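Local coordinates for ABC sugar (Ribose) transporter, periplasmic substrate-binding subunit (Rhodobacter sphaeroides, PDB 3L49), which probably binds a sugar in the periplasm as the substrate-binding subunit of an ABC transporter, at residues I204-A209 / I218-V223; R45-Q50 / L72-P77; L129-F134 / S177-M182. All coordinates share one frame; numbering follows the deposited sequence.

Interaction 1: residues I204-A209 / I218-V223; sequences IGATQA and IRTYGV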
loop_
_atom_site.group_PDB
_atom_site.type_symbol
_atom_site.label_atom_id
_atom_site.label_comp_id
_atom_site.label_asym_id
_atom_site.label_seq_id
_atom_site.Cartn_x
_atom_site.Cartn_y
_atom_site.Cartn_z
ATOM N N ILE A 204 -9.487 -3.712 9.034
ATOM C CA ILE A 204 -9.527 -4.679 10.138
ATOM C C ILE A 204 -10.318 -4.088 11.309
ATOM O O ILE A 204 -11.195 -4.746 11.864
ATOM C CB ILE A 204 -8.109 -5.131 10.580
ATOM C CG1 ILE A 204 -7.424 -5.917 9.459
ATOM C CG2 ILE A 204 -8.179 -6.022 11.826
ATOM C CD1 ILE A 204 -5.893 -5.919 9.537
ATOM N N GLY A 205 -10.026 -2.832 11.634
ATOM C CA GLY A 205 -10.764 -2.082 12.640
ATOM C C GLY A 205 -12.205 -1.800 12.276
ATOM O O GLY A 205 -13.102 -1.966 13.105
ATOM N N ALA A 206 -12.427 -1.385 11.032
ATOM C CA ALA A 206 -13.774 -1.045 10.547
ATOM C C ALA A 206 -14.711 -2.246 10.621
ATOM O O ALA A 206 -15.860 -2.117 11.038
ATOM C CB ALA A 206 -13.710 -0.493 9.123
ATOM N N THR A 207 -14.188 -3.411 10.252
ATOM C CA THR A 207 -14.909 -4.682 10.331
ATOM C C THR A 207 -15.266 -5.032 11.773
ATOM O O THR A 207 -16.419 -5.386 12.054
ATOM C CB THR A 207 -14.078 -5.815 9.698
ATOM O OG1 THR A 207 -13.619 -5.391 8.412
ATOM C CG2 THR A 207 -14.891 -7.091 9.539
ATOM N N GLN A 208 -14.280 -4.919 12.674
ATOM C CA GLN A 208 -14.481 -5.168 14.106
ATOM C C GLN A 208 -15.603 -4.302 14.696
ATOM O O GLN A 208 -16.448 -4.812 15.448
ATOM C CB GLN A 208 -13.181 -4.948 14.867
ATOM C CG GLN A 208 -12.183 -6.109 14.766
ATOM C CD GLN A 208 -10.778 -5.723 15.214
ATOM O OE1 GLN A 208 -9.847 -6.536 15.154
ATOM N NE2 GLN A 208 -10.615 -4.472 15.660
ATOM N N ALA A 209 -15.618 -3.015 14.320
ATOM C CA ALA A 209 -16.644 -2.057 14.741
ATOM C C ALA A 209 -18.052 -2.408 14.263
ATOM O O ALA A 209 -19.003 -2.327 15.040
ATOM C CB ALA A 209 -16.275 -0.638 14.281
ATOM N N ILE A 218 -23.405 -4.063 5.985
ATOM C CA ILE A 218 -22.350 -3.227 5.420
ATOM C C ILE A 218 -21.119 -4.098 5.197
ATOM O O ILE A 218 -20.827 -4.965 6.014
ATOM C CB ILE A 218 -22.017 -2.029 6.345
ATOM C CG1 ILE A 218 -23.274 -1.186 6.591
ATOM C CG2 ILE A 218 -20.876 -1.172 5.771
ATOM C CD1 ILE A 218 -23.148 -0.174 7.700
ATOM N N ARG A 219 -20.428 -3.889 4.077
ATOM C CA ARG A 219 -19.218 -4.641 3.780
ATOM C C ARG A 219 -18.010 -3.717 3.669
ATOM O O ARG A 219 -18.139 -2.558 3.279
ATOM C CB ARG A 219 -19.391 -5.494 2.515
ATOM C CG ARG A 219 -20.433 -6.618 2.626
ATOM C CD ARG A 219 -19.953 -7.780 3.497
ATOM N NE ARG A 219 -20.900 -8.898 3.513
ATOM C CZ ARG A 219 -21.742 -9.175 4.507
ATOM N NH1 ARG A 219 -21.775 -8.426 5.603
ATOM N NH2 ARG A 219 -22.553 -10.217 4.408
ATOM N N THR A 220 -16.837 -4.225 4.045
ATOM C CA THR A 220 -15.592 -3.439 3.968
ATOM C C THR A 220 -14.670 -3.945 2.863
ATOM O O THR A 220 -14.672 -5.134 2.538
ATOM C CB THR A 220 -14.793 -3.421 5.296
ATOM O OG1 THR A 220 -14.317 -4.740 5.595
ATOM C CG2 THR A 220 -15.634 -2.876 6.453
ATOM N N TYR A 221 -13.880 -3.033 2.294
ATOM C CA TYR A 221 -13.018 -3.330 1.153
ATOM C C TYR A 221 -11.675 -2.660 1.310
ATOM O O TYR A 221 -11.603 -1.468 1.605
ATOM C CB TYR A 221 -13.678 -2.864 -0.155
ATOM C CG TYR A 221 -15.019 -3.514 -0.394
ATOM C CD1 TYR A 221 -16.178 -2.968 0.147
ATOM C CD2 TYR A 221 -15.120 -4.703 -1.114
ATOM C CE1 TYR A 221 -17.402 -3.575 -0.025
ATOM C CE2 TYR A 221 -16.345 -5.321 -1.297
ATOM C CZ TYR A 221 -17.481 -4.740 -0.755
ATOM O OH TYR A 221 -18.702 -5.319 -0.921
ATOM N N GLY A 222 -10.606 -3.418 1.088
ATOM C CA GLY A 222 -9.257 -2.869 1.197
ATOM C C GLY A 222 -8.266 -3.630 0.353
ATOM O O GLY A 222 -8.644 -4.515 -0.411
ATOM N N VAL A 223 -6.991 -3.288 0.513
ATOM C CA VAL A 223 -5.918 -3.791 -0.338
ATOM C C VAL A 223 -4.757 -4.237 0.537
ATOM O O VAL A 223 -4.417 -3.533 1.475
ATOM C CB VAL A 223 -5.397 -2.674 -1.283
ATOM C CG1 VAL A 223 -4.089 -3.091 -1.972
ATOM C CG2 VAL A 223 -6.450 -2.259 -2.317
#

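Interaction 2: residues R45-Q50 / L72-P77; sequences RNDQTQ and LDVLNP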
loop_
_atom_site.group_PDB
_atom_site.type_symbol
_atom_site.label_atom_id
_atom_site.label_comp_id
_atom_site.label_asym_id
_atom_site.label_seq_id
_atom_site.Cartn_x
_atom_site.Cartn_y
_atom_site.Cartn_z
ATOM N N ARG A 45 8.310 5.057 10.635
ATOM C CA ARG A 45 7.170 5.925 10.262
ATOM C C ARG A 45 7.381 7.428 10.515
ATOM O O ARG A 45 6.435 8.228 10.506
ATOM C CB ARG A 45 5.850 5.394 10.847
ATOM C CG ARG A 45 5.363 4.117 10.156
ATOM C CD ARG A 45 4.681 4.456 8.833
ATOM N NE ARG A 45 4.582 3.319 7.920
ATOM C CZ ARG A 45 4.150 3.405 6.663
ATOM N NH1 ARG A 45 3.771 4.579 6.161
ATOM N NH2 ARG A 45 4.104 2.320 5.901
ATOM N N ASN A 46 8.638 7.799 10.721
ATOM C CA ASN A 46 9.021 9.190 10.849
ATOM C C ASN A 46 9.662 9.640 9.554
ATOM O O ASN A 46 10.641 9.034 9.108
ATOM C CB ASN A 46 9.998 9.364 12.014
ATOM C CG ASN A 46 10.350 10.809 12.258
ATOM O OD1 ASN A 46 11.424 11.266 11.880
ATOM N ND2 ASN A 46 9.432 11.548 12.865
ATOM N N ASP A 47 9.105 10.692 8.954
ATOM C CA ASP A 47 9.606 11.237 7.682
ATOM C C ASP A 47 10.997 11.853 7.808
ATOM O O ASP A 47 11.844 11.689 6.918
ATOM C CB ASP A 47 8.636 12.278 7.115
ATOM C CG ASP A 47 7.381 11.650 6.528
ATOM O OD1 ASP A 47 6.297 11.792 7.136
ATOM O OD2 ASP A 47 7.474 11.009 5.460
ATOM N N GLN A 48 11.220 12.543 8.926
ATOM C CA GLN A 48 12.462 13.254 9.174
ATOM C C GLN A 48 13.619 12.286 9.408
ATOM O O GLN A 48 14.765 12.583 9.048
ATOM C CB GLN A 48 12.291 14.200 10.364
ATOM C CG GLN A 48 12.580 15.660 10.031
ATOM C CD GLN A 48 11.577 16.240 9.040
ATOM O OE1 GLN A 48 11.921 16.544 7.894
ATOM N NE2 GLN A 48 10.324 16.375 9.471
ATOM N N THR A 49 13.306 11.133 10.007
ATOM C CA THR A 49 14.266 10.033 10.160
ATOM C C THR A 49 14.698 9.520 8.792
ATOM O O THR A 49 15.906 9.398 8.527
ATOM C CB THR A 49 13.697 8.870 11.006
ATOM O OG1 THR A 49 13.346 9.355 12.302
ATOM C CG2 THR A 49 14.728 7.739 11.169
ATOM N N GLN A 50 13.711 9.259 7.924
ATOM C CA GLN A 50 13.964 8.768 6.560
ATOM C C GLN A 50 14.902 9.687 5.781
ATOM O O GLN A 50 15.848 9.212 5.144
ATOM C CB GLN A 50 12.658 8.553 5.781
ATOM C CG GLN A 50 12.896 8.113 4.328
ATOM C CD GLN A 50 11.840 7.176 3.790
ATOM O OE1 GLN A 50 10.644 7.452 3.886
ATOM N NE2 GLN A 50 12.281 6.061 3.204
ATOM N N LEU A 72 5.927 11.143 -1.103
ATOM C CA LEU A 72 6.719 11.565 -2.262
ATOM C C LEU A 72 7.156 13.027 -2.164
ATOM O O LEU A 72 8.313 13.351 -2.445
ATOM C CB LEU A 72 5.921 11.358 -3.561
ATOM C CG LEU A 72 6.575 10.813 -4.843
ATOM C CD1 LEU A 72 6.020 11.544 -6.063
ATOM C CD2 LEU A 72 8.103 10.876 -4.841
ATOM N N ASP A 73 6.225 13.891 -1.761
ATOM C CA ASP A 73 6.461 15.335 -1.682
ATOM C C ASP A 73 7.598 15.686 -0.729
ATOM O O ASP A 73 8.392 16.582 -1.017
ATOM C CB ASP A 73 5.171 16.095 -1.322
ATOM C CG ASP A 73 4.560 15.652 0.011
ATOM O OD1 ASP A 73 4.746 14.482 0.422
ATOM O OD2 ASP A 73 3.878 16.489 0.646
ATOM N N VAL A 74 7.682 14.954 0.383
ATOM C CA VAL A 74 8.761 15.114 1.349
ATOM C C VAL A 74 10.078 14.589 0.765
ATOM O O VAL A 74 11.125 15.241 0.875
ATOM C CB VAL A 74 8.443 14.397 2.695
ATOM C CG1 VAL A 74 9.480 14.756 3.760
ATOM C CG2 VAL A 74 7.042 14.756 3.190
ATOM N N LEU A 75 10.004 13.423 0.128
ATOM C CA LEU A 75 11.182 12.731 -0.395
ATOM C C LEU A 75 11.825 13.380 -1.617
ATOM O O LEU A 75 13.051 13.350 -1.742
ATOM C CB LEU A 75 10.846 11.264 -0.693
ATOM C CG LEU A 75 11.137 10.150 0.327
ATOM C CD1 LEU A 75 11.370 10.639 1.763
ATOM C CD2 LEU A 75 10.021 9.117 0.271
ATOM N N ASN A 76 11.008 13.965 -2.496
ATOM C CA ASN A 76 11.471 14.513 -3.794
ATOM C C ASN A 76 12.846 15.214 -3.842
ATOM O O ASN A 76 13.704 14.793 -4.634
ATOM C CB ASN A 76 10.393 15.383 -4.464
ATOM C CG ASN A 76 9.427 14.577 -5.302
ATOM O OD1 ASN A 76 9.815 13.627 -5.987
ATOM N ND2 ASN A 76 8.154 14.964 -5.265
ATOM N N PRO A 77 13.078 16.252 -2.985
ATOM C CA PRO A 77 14.395 16.917 -3.042
ATOM C C PRO A 77 15.556 16.013 -2.632
ATOM O O PRO A 77 16.684 16.235 -3.063
ATOM C CB PRO A 77 14.265 18.065 -2.032
ATOM C CG PRO A 77 12.797 18.232 -1.804
ATOM C CD PRO A 77 12.217 16.872 -1.951
#

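Interaction 3: residues L129-F134 / S177-M182; sequences LVFNGF and SNVTDM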
loop_
_atom_site.group_PDB
_atom_site.type_symbol
_atom_site.label_atom_id
_atom_site.label_comp_id
_atom_site.label_asym_id
_atom_site.label_seq_id
_atom_site.Cartn_x
_atom_site.Cartn_y
_atom_site.Cartn_z
ATOM N N LEU A 129 -18.536 4.956 2.771
ATOM C CA LEU A 129 -17.603 5.609 3.677
ATOM C C LEU A 129 -16.164 5.366 3.219
ATOM O O LEU A 129 -15.754 4.220 3.049
ATOM C CB LEU A 129 -17.805 5.076 5.094
ATOM C CG LEU A 129 -17.086 5.831 6.211
ATOM C CD1 LEU A 129 -17.500 7.305 6.223
ATOM C CD2 LEU A 129 -17.342 5.165 7.560
ATOM N N VAL A 130 -15.403 6.444 3.037
ATOM C CA VAL A 130 -14.056 6.365 2.458
ATOM C C VAL A 130 -12.980 6.897 3.399
ATOM O O VAL A 130 -13.057 8.029 3.865
ATOM C CB VAL A 130 -13.962 7.126 1.079
ATOM C CG1 VAL A 130 -12.513 7.278 0.606
ATOM C CG2 VAL A 130 -14.763 6.421 0.019
ATOM N N PHE A 131 -11.973 6.069 3.658
ATOM C CA PHE A 131 -10.779 6.501 4.362
ATOM C C PHE A 131 -9.709 6.904 3.352
ATOM O O PHE A 131 -9.266 6.078 2.551
ATOM C CB PHE A 131 -10.263 5.378 5.259
ATOM C CG PHE A 131 -11.054 5.197 6.517
ATOM C CD1 PHE A 131 -12.279 4.531 6.501
ATOM C CD2 PHE A 131 -10.572 5.684 7.726
ATOM C CE1 PHE A 131 -13.010 4.361 7.664
ATOM C CE2 PHE A 131 -11.292 5.519 8.895
ATOM C CZ PHE A 131 -12.513 4.853 8.867
ATOM N N ASN A 132 -9.300 8.171 3.396
ATOM C CA ASN A 132 -8.347 8.718 2.428
ATOM C C ASN A 132 -7.254 9.572 3.084
ATOM O O ASN A 132 -7.104 10.759 2.790
ATOM C CB ASN A 132 -9.101 9.513 1.345
ATOM C CG ASN A 132 -8.230 9.857 0.147
ATOM O OD1 ASN A 132 -7.240 9.175 -0.149
ATOM N ND2 ASN A 132 -8.591 10.929 -0.544
ATOM N N GLY A 133 -6.485 8.953 3.971
ATOM C CA GLY A 133 -5.484 9.671 4.744
ATOM C C GLY A 133 -4.065 9.497 4.247
ATOM O O GLY A 133 -3.114 9.961 4.893
ATOM N N PHE A 134 -3.915 8.838 3.101
ATOM C CA PHE A 134 -2.589 8.483 2.585
ATOM C C PHE A 134 -2.420 8.793 1.103
ATOM O O PHE A 134 -1.585 8.186 0.434
ATOM C CB PHE A 134 -2.284 7.003 2.872
ATOM C CG PHE A 134 -1.952 6.724 4.314
ATOM C CD1 PHE A 134 -2.925 6.235 5.183
ATOM C CD2 PHE A 134 -0.667 6.966 4.806
ATOM C CE1 PHE A 134 -2.619 5.982 6.526
ATOM C CE2 PHE A 134 -0.350 6.715 6.142
ATOM C CZ PHE A 134 -1.328 6.223 7.006
ATOM N N SER A 177 -12.960 3.471 15.915
ATOM C CA SER A 177 -13.585 4.639 16.556
ATOM C C SER A 177 -14.296 5.543 15.569
ATOM O O SER A 177 -15.377 6.055 15.865
ATOM C CB SER A 177 -12.554 5.457 17.332
ATOM O OG SER A 177 -11.853 4.637 18.254
ATOM N N ASN A 178 -13.683 5.737 14.403
ATOM C CA ASN A 178 -14.292 6.523 13.329
ATOM C C ASN A 178 -15.570 5.892 12.774
ATOM O O ASN A 178 -16.560 6.593 12.525
ATOM C CB ASN A 178 -13.293 6.751 12.205
ATOM C CG ASN A 178 -12.220 7.744 12.574
ATOM O OD1 ASN A 178 -12.482 8.746 13.236
ATOM N ND2 ASN A 178 -10.995 7.475 12.139
ATOM N N VAL A 179 -15.543 4.571 12.604
ATOM C CA VAL A 179 -16.692 3.835 12.074
ATOM C C VAL A 179 -17.861 3.882 13.066
ATOM O O VAL A 179 -19.004 4.103 12.673
ATOM C CB VAL A 179 -16.302 2.378 11.671
ATOM C CG1 VAL A 179 -17.519 1.554 11.286
ATOM C CG2 VAL A 179 -15.344 2.407 10.502
ATOM N N THR A 180 -17.541 3.708 14.351
ATOM C CA THR A 180 -18.507 3.819 15.446
ATOM C C THR A 180 -19.200 5.195 15.464
ATOM O O THR A 180 -20.421 5.271 15.614
ATOM C CB THR A 180 -17.835 3.534 16.817
ATOM O OG1 THR A 180 -17.054 2.331 16.737
ATOM C CG2 THR A 180 -18.886 3.384 17.916
ATOM N N ASP A 181 -18.416 6.262 15.293
ATOM C CA ASP A 181 -18.937 7.628 15.167
ATOM C C ASP A 181 -19.931 7.728 14.019
ATOM O O ASP A 181 -21.007 8.300 14.164
ATOM C CB ASP A 181 -17.799 8.629 14.915
ATOM C CG ASP A 181 -16.898 8.833 16.125
ATOM O OD1 ASP A 181 -17.196 8.281 17.211
ATOM O OD2 ASP A 181 -15.879 9.552 15.982
ATOM N N MET A 182 -19.561 7.134 12.889
ATOM C CA MET A 182 -20.311 7.259 11.650
ATOM C C MET A 182 -21.585 6.421 11.655
ATOM O O MET A 182 -22.579 6.800 11.032
ATOM C CB MET A 182 -19.404 6.906 10.467
ATOM C CG MET A 182 -19.535 7.835 9.259
ATOM S SD MET A 182 -19.411 9.626 9.534
ATOM C CE MET A 182 -17.819 9.791 10.333
#

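Interaction 1: residues I204-A209 / I218-V223
Thr-207 and Thr-220 meet through their hydroxyls, the first on the helix, the second on the strand it covers. Thr-220 OG1 donates to Thr-207 OG1 over 3.0 Å, while Thr-207 OG1 itself hydrogen-bonds to the carbonyl oxygen of Met-203, one helical turn back. A relay results: strand hydroxyl to helix hydroxyl to helix backbone, which keeps both OG1 atoms paired although the two threonines are buried. The two side chains meet at a slant. On Thr-207, OG1 stands anti to the carbonyl carbon (chi1 -49°), the rotation that lets a helical threonine turn its hydroxyl back to the preceding turn. On Thr-220 the hydroxyl sits between the backbone N and the carbonyl carbon (chi1 66°), which puts the methyl CG2 anti to the carbonyl carbon, beside the backbone N, where it lies 4.1 Å from Ala-206 CB. A small alanine suits this place, since the helix comes close to the strand here, with the CA atoms of Thr-207 and Thr-220 only 6.5 Å apart. Both elements belong to a beta-alpha-beta unit of strand 194-197, helix 200-212 and strand 219-222. Phe-229 of helix 227-234 touches both threonines, Val-179 of helix 171-185 packs on Ala-206, and strand 219-222 is hydrogen-bonded to strand 194-197 and to Gly-241 of strand 240-245.

Interaction 2: residues R45-Q50 / L72-P77
Asp-47, in the first turn of helix 47-60, faces Val-74 in the first turn of helix 72-84, their CA atoms 7.5 Å apart. No hydrogen bond joins the two segments; the touching is by van der Waals contact. Asp-47 offers its CB, 4.3 Å from Val-74 CG1, so the aspartate meets the valine with its methylene. Deeper in, Gln-50 and Leu-75 cross at about a right angle. Gln-50 CG, anti to the backbone N (chi1 177°), carries the bent chain to Leu-75 CD1, which lies 3.9 Å from both CG and OE1 of Gln-50. CG and the amide oxygen thus lie against the leucine methyl, while the amide nitrogen NE2 hydrogen-bonds to Thr-11 OG1 of strand 7-12. Replacing Gln-50 with an alanine would probably open a gap beside Leu-75 CD1 and leave Thr-11 OG1 without this amide partner. Asn-46 caps the helix start: its OD1 accepts from Thr-49 N at 2.7 Å and also from Thr-49 OG1, which lies above the carbonyl plane. Ile-13, in the loop after strand 7-12, touches Asp-47 and Gln-50, so the contact joins the starts of two helices beside that strand's end.

Interaction 3: residues L129-F134 / S177-M182
Helix 171-185 follows strand 157-159 and leads to strand 194-197, the two strands that flank strand 126-131, so it covers that middle strand in a crossover within one lobe of the periplasmic binding protein fold. Strand and helix axes lie 11.0 Å apart, with 156° between their directions. Because they run nearly antiparallel, Leu-129 meets Met-182, and Phe-131 meets Asn-178 and Val-179, a turn earlier. Leu-129 points at the helix, and Phe-131, two residues on, brings its ring end to it. Leu-129 has CG anti to its amide nitrogen (chi1 -169°), which brings its two methyls against Met-182: CD1 lies 3.7 Å and CD2 3.9 Å from Met-182 CG. A branched leucine tip and a flexible methionine chain, bent at its second and third torsions, suit each other here. The Phe-131 ring is met at its edge, near its plane. Its CZ lies 4.1 Å from Val-179 CG2, and its CE2 is 3.8 Å from Asn-178 ND2. The ring and amide planes are 48° apart, and the amide neither stacks on the ring nor places ND2 over its face. Asn-178 CB lies 3.9 Å from Phe-131 CZ, so the asparagine touches the ring edge with its methylene as well as its amide nitrogen. Backbone bonds of Leu-129 and Phe-131 to Trp-196 hold the strand in its sheet, and Ile-195 touches Leu-129, Phe-131 and Val-179. With no hydrogen bond across the two segments, attachment of helix to strand rests on van der Waals packing, and probably on the hydrophobic effect.

Overall arrangement
From the N terminus, interaction 2 comes first: it closes a loop through helix 47-60 and strand 64-68 to helix 72-84, within one lobe. The chain then passes to the other lobe, where interaction 3 closes a longer loop from strand 126-131 to helix 171-185, and interaction 1 a short one from helix 200-212 to strand 219-222. The three follow in series, with no nesting or crossing. Interactions 1 and 3 share a sheet and touch directly, Val-179 CG1 lying 3.9 Å from Ala-209 CB, so helices 171-185 and 200-212 pack side by side. Interaction 2 touches neither; its nearest atoms are about 5 Å from interaction 3 and about 11 Å from interaction 1.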